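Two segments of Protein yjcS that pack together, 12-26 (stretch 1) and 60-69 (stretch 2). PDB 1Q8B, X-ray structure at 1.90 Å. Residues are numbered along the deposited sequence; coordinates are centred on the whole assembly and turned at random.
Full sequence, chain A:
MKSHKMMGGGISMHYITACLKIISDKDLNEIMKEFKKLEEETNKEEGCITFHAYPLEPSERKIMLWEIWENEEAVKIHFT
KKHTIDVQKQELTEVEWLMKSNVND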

# COMPACT_ATOMS: atom_id res chain seq x y z
N SER A 12 -3.08 -2.78 21.36
CA SER A 12 -1.91 -2.15 20.67
C SER A 12 -2.32 -1.36 19.43
O SER A 12 -3.23 -1.76 18.70
CB SER A 12 -0.91 -3.23 20.27
OG SER A 12 0.21 -2.64 19.64
N MSE A 13 -1.65 -0.23 19.20
CA MSE A 13 -1.93 0.63 18.05
C MSE A 13 -0.64 1.22 17.49
O MSE A 13 0.34 1.41 18.22
CB MSE A 13 -2.86 1.78 18.44
CG MSE A 13 -4.19 1.35 19.04
SE MSE A 13 -5.20 2.86 19.75
CE MSE A 13 -4.22 3.10 21.41
N HIS A 14 -0.64 1.51 16.19
CA HIS A 14 0.52 2.07 15.54
C HIS A 14 0.24 3.53 15.23
O HIS A 14 -0.58 3.85 14.37
CB HIS A 14 0.83 1.32 14.25
CG HIS A 14 2.16 1.67 13.66
ND1 HIS A 14 2.30 2.39 12.49
CD2 HIS A 14 3.42 1.39 14.08
CE1 HIS A 14 3.58 2.54 12.21
NE2 HIS A 14 4.28 1.94 13.16
N TYR A 15 0.95 4.41 15.95
CA TYR A 15 0.81 5.86 15.80
C TYR A 15 1.82 6.49 14.86
O TYR A 15 3.01 6.16 14.88
CB TYR A 15 0.98 6.56 17.15
CG TYR A 15 -0.24 6.61 18.04
CD1 TYR A 15 -0.62 5.50 18.80
CD2 TYR A 15 -0.98 7.79 18.17
CE1 TYR A 15 -1.69 5.58 19.69
CE2 TYR A 15 -2.05 7.88 19.05
CZ TYR A 15 -2.40 6.78 19.80
OH TYR A 15 -3.46 6.86 20.68
N ILE A 16 1.35 7.43 14.05
CA ILE A 16 2.23 8.14 13.14
C ILE A 16 1.88 9.62 13.08
O ILE A 16 0.72 9.99 12.93
CB ILE A 16 2.15 7.59 11.70
CG1 ILE A 16 2.74 6.18 11.64
CG2 ILE A 16 2.94 8.51 10.76
CD1 ILE A 16 2.76 5.59 10.24
N THR A 17 2.91 10.46 13.22
CA THR A 17 2.75 11.90 13.09
C THR A 17 3.76 12.26 12.02
O THR A 17 4.94 11.92 12.14
CB THR A 17 3.08 12.66 14.38
OG1 THR A 17 2.13 12.32 15.39
CG2 THR A 17 3.01 14.18 14.14
N ALA A 18 3.31 12.94 10.98
CA ALA A 18 4.21 13.29 9.90
C ALA A 18 3.97 14.70 9.42
O ALA A 18 2.85 15.22 9.49
CB ALA A 18 4.06 12.31 8.75
N CYS A 19 5.03 15.33 8.94
CA CYS A 19 4.94 16.67 8.40
C CYS A 19 5.35 16.56 6.96
O CYS A 19 6.45 16.08 6.66
CB CYS A 19 5.89 17.62 9.12
SG CYS A 19 5.80 19.33 8.50
N LEU A 20 4.47 16.98 6.06
CA LEU A 20 4.73 16.94 4.64
C LEU A 20 5.14 18.30 4.10
O LEU A 20 4.58 19.33 4.48
CB LEU A 20 3.49 16.49 3.86
CG LEU A 20 2.78 15.18 4.19
CD1 LEU A 20 1.71 14.93 3.14
CD2 LEU A 20 3.77 14.03 4.21
N LYS A 21 6.13 18.31 3.22
CA LYS A 21 6.57 19.54 2.60
C LYS A 21 5.87 19.58 1.23
O LYS A 21 5.95 18.61 0.47
CB LYS A 21 8.09 19.53 2.42
CG LYS A 21 8.64 20.85 1.90
CD LYS A 21 10.05 20.69 1.39
CE LYS A 21 10.49 21.95 0.69
NZ LYS A 21 11.80 21.76 0.03
N ILE A 22 5.18 20.67 0.93
CA ILE A 22 4.51 20.79 -0.36
C ILE A 22 5.54 21.24 -1.40
O ILE A 22 6.17 22.28 -1.24
CB ILE A 22 3.36 21.83 -0.34
CG1 ILE A 22 2.26 21.40 0.63
CG2 ILE A 22 2.75 21.97 -1.73
CD1 ILE A 22 1.24 22.49 0.91
N ILE A 23 5.72 20.43 -2.44
CA ILE A 23 6.68 20.75 -3.49
C ILE A 23 5.94 21.22 -4.74
O ILE A 23 6.56 21.60 -5.73
CB ILE A 23 7.57 19.54 -3.81
CG1 ILE A 23 6.71 18.33 -4.21
CG2 ILE A 23 8.44 19.21 -2.59
CD1 ILE A 23 7.51 17.06 -4.46
N SER A 24 4.62 21.17 -4.69
CA SER A 24 3.77 21.61 -5.79
C SER A 24 3.60 23.13 -5.66
O SER A 24 3.79 23.68 -4.57
CB SER A 24 2.40 20.94 -5.70
OG SER A 24 1.46 21.58 -6.54
N ASP A 25 3.26 23.79 -6.75
CA ASP A 25 3.06 25.24 -6.71
C ASP A 25 1.58 25.57 -6.80
O ASP A 25 1.20 26.71 -7.02
CB ASP A 25 3.83 25.92 -7.86
CG ASP A 25 3.31 25.53 -9.24
OD1 ASP A 25 3.95 25.93 -10.24
OD2 ASP A 25 2.28 24.83 -9.33
N LYS A 26 0.74 24.55 -6.63
CA LYS A 26 -0.69 24.75 -6.68
C LYS A 26 -1.20 25.47 -5.44
O LYS A 26 -0.49 25.57 -4.44
CB LYS A 26 -1.41 23.42 -6.84
CG LYS A 26 -1.16 22.74 -8.18
CD LYS A 26 -2.00 21.50 -8.34
CE LYS A 26 -1.75 20.88 -9.70
NZ LYS A 26 -2.44 19.56 -9.85
N GLU A 60 4.25 28.50 5.37
CA GLU A 60 5.06 27.31 5.60
C GLU A 60 5.04 26.33 4.45
O GLU A 60 6.02 25.63 4.21
CB GLU A 60 4.59 26.58 6.86
CG GLU A 60 4.83 27.31 8.16
CD GLU A 60 6.30 27.53 8.44
OE1 GLU A 60 7.08 26.54 8.43
OE2 GLU A 60 6.69 28.70 8.66
N ARG A 61 3.92 26.29 3.73
CA ARG A 61 3.77 25.34 2.62
C ARG A 61 4.05 23.93 3.15
O ARG A 61 4.92 23.21 2.64
CB ARG A 61 4.73 25.69 1.47
CG ARG A 61 4.40 27.02 0.80
CD ARG A 61 3.06 26.97 0.08
NE ARG A 61 3.14 26.19 -1.15
CZ ARG A 61 2.13 26.04 -2.01
NH1 ARG A 61 0.95 26.62 -1.76
NH2 ARG A 61 2.28 25.31 -3.10
N LYS A 62 3.31 23.56 4.20
CA LYS A 62 3.45 22.25 4.82
C LYS A 62 2.09 21.73 5.25
O LYS A 62 1.16 22.50 5.48
CB LYS A 62 4.37 22.33 6.05
CG LYS A 62 5.84 22.57 5.73
CD LYS A 62 6.62 22.82 7.01
CE LYS A 62 8.11 22.84 6.73
NZ LYS A 62 8.42 23.69 5.56
N ILE A 63 1.98 20.41 5.35
CA ILE A 63 0.75 19.75 5.74
C ILE A 63 1.08 18.76 6.84
O ILE A 63 2.05 18.01 6.73
CB ILE A 63 0.09 19.01 4.56
CG1 ILE A 63 -0.32 20.03 3.49
CG2 ILE A 63 -1.12 18.21 5.03
CD1 ILE A 63 -0.83 19.40 2.21
N MSE A 64 0.28 18.74 7.89
CA MSE A 64 0.51 17.84 9.00
C MSE A 64 -0.44 16.65 8.99
O MSE A 64 -1.62 16.80 8.65
CB MSE A 64 0.36 18.58 10.32
CG MSE A 64 0.82 17.79 11.53
SE MSE A 64 2.75 17.70 11.77
CE MSE A 64 3.17 19.58 11.55
N LEU A 65 0.07 15.47 9.34
CA LEU A 65 -0.74 14.25 9.38
C LEU A 65 -0.73 13.59 10.76
O LEU A 65 0.33 13.37 11.35
CB LEU A 65 -0.26 13.23 8.34
CG LEU A 65 -0.18 13.60 6.85
CD1 LEU A 65 0.37 12.40 6.07
CD2 LEU A 65 -1.57 13.99 6.31
N TRP A 66 -1.92 13.29 11.26
CA TRP A 66 -2.10 12.61 12.54
C TRP A 66 -2.69 11.27 12.16
O TRP A 66 -3.77 11.23 11.57
CB TRP A 66 -3.11 13.35 13.44
CG TRP A 66 -2.63 14.67 13.98
CD1 TRP A 66 -1.34 15.13 14.02
CD2 TRP A 66 -3.43 15.67 14.63
NE1 TRP A 66 -1.30 16.35 14.65
CE2 TRP A 66 -2.56 16.71 15.04
CE3 TRP A 66 -4.80 15.79 14.91
CZ2 TRP A 66 -3.02 17.85 15.71
CZ3 TRP A 66 -5.25 16.93 15.58
CH2 TRP A 66 -4.36 17.94 15.97
N GLU A 67 -2.00 10.18 12.48
CA GLU A 67 -2.49 8.86 12.10
C GLU A 67 -2.39 7.81 13.20
O GLU A 67 -1.43 7.78 13.96
CB GLU A 67 -1.71 8.34 10.89
CG GLU A 67 -1.65 9.27 9.68
CD GLU A 67 -0.66 8.81 8.62
OE1 GLU A 67 -0.28 7.61 8.63
OE2 GLU A 67 -0.27 9.62 7.77
N ILE A 68 -3.41 6.95 13.27
CA ILE A 68 -3.42 5.83 14.21
C ILE A 68 -3.87 4.60 13.40
O ILE A 68 -4.90 4.64 12.73
CB ILE A 68 -4.41 6.03 15.38
CG1 ILE A 68 -4.07 7.30 16.17
CG2 ILE A 68 -4.33 4.84 16.33
CD1 ILE A 68 -4.98 7.52 17.36
N TRP A 69 -3.09 3.53 13.44
CA TRP A 69 -3.42 2.33 12.70
C TRP A 69 -3.50 1.11 13.61
O TRP A 69 -2.92 1.10 14.70
CB TRP A 69 -2.38 2.05 11.61
CG TRP A 69 -2.10 3.21 10.71
CD1 TRP A 69 -1.18 4.20 10.91
CD2 TRP A 69 -2.74 3.50 9.46
NE1 TRP A 69 -1.20 5.09 9.86
CE2 TRP A 69 -2.15 4.68 8.96
CE3 TRP A 69 -3.75 2.87 8.72
CZ2 TRP A 69 -2.54 5.25 7.74
CZ3 TRP A 69 -4.13 3.44 7.51
CH2 TRP A 69 -3.53 4.62 7.03
O HOH W 1 5.43 24.76 -2.46

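The guanidinium of Arg-61, just ahead of the second strand, closes the end of this two-stranded contact by binding main-chain carbonyls of the loop that follows the first. Arg-61 NH2 donates to Ser-24 O at 2.7 Å and to Lys-26 O at 3.1 Å, and Arg-61 NH1 donates to the same Lys-26 O at 3.2 Å. Both oxygens lie at the edge of the guanidinium, near its plane, where its N-H groups point. Water 1 adds a further link: it accepts from Arg-61 NE (3.0 Å) and donates to Ile-22 O and Ser-24 O (both 2.9 Å). The loop is also braced internally, Lys-26 N donating to Ser-24 OG at 3.1 Å.

Strands 13-22 and 62-69 run antiparallel, their N-to-C directions 165° apart, in an unbroken register from His-14 opposite Trp-69 to Lys-21 opposite Lys-62. Hydrogen-bonded and non-hydrogen-bonded pairs alternate. In the former, each residue both donates and accepts: His-14 N to Trp-69 O is 2.8 Å and nearly linear, with Trp-69 N to His-14 O at 2.7 Å in return. Ile-16 with Glu-67, Ala-18 with Leu-65 and Leu-20 with Ile-63 repeat the pattern. Beyond the last bridge, Ile-22 N donates to Arg-61 O at 3.1 Å, so Arg-61 serves the contact through both backbone and side chain. CA-H...O contacts supplement the ladder, the shortest from Lys-62 CA to Leu-20 O at 3.1 Å.

The face bearing His-14, Ile-16, Ala-18 and Leu-20 is buried and largely apolar. Leu-20 CD1 meets Leu-65 CD1 diagonally at 4.1 Å, and Ile-22 CD1 packs against Ile-63 CG1 at 3.9 Å. The small Ala-18 touches its partner through CB, 4.4 Å from Leu-65 CB. Glu-67 places a carboxylate on this face; its OE1 accepts from Trp-69 NE1 at 3.0 Å, giving the buried oxygen a polar partner within its own strand. Ile-16 CD1 lies 4.2 Å from Trp-69 CD1.

The other face, with Tyr-15, Thr-17, Cys-19 and Lys-21, is more open. Ile-68 lies over the Tyr-15 ring: its CG1 is 3.9 Å from the ring centroid, a CH-pi contact, and its CD1 comes within 3.4 Å of Tyr-15 CE2. The side chain of Met-64, a selenomethionine, leaves onto this face and its end comes nearer to the first strand, setting Met-64 CE 4.0 Å from Cys-19 SG and Met-64 SE 3.4 Å from Ala-18 O. The aliphatic part of Lys-62 also reaches Cys-19, with CD 3.9 Å from SG.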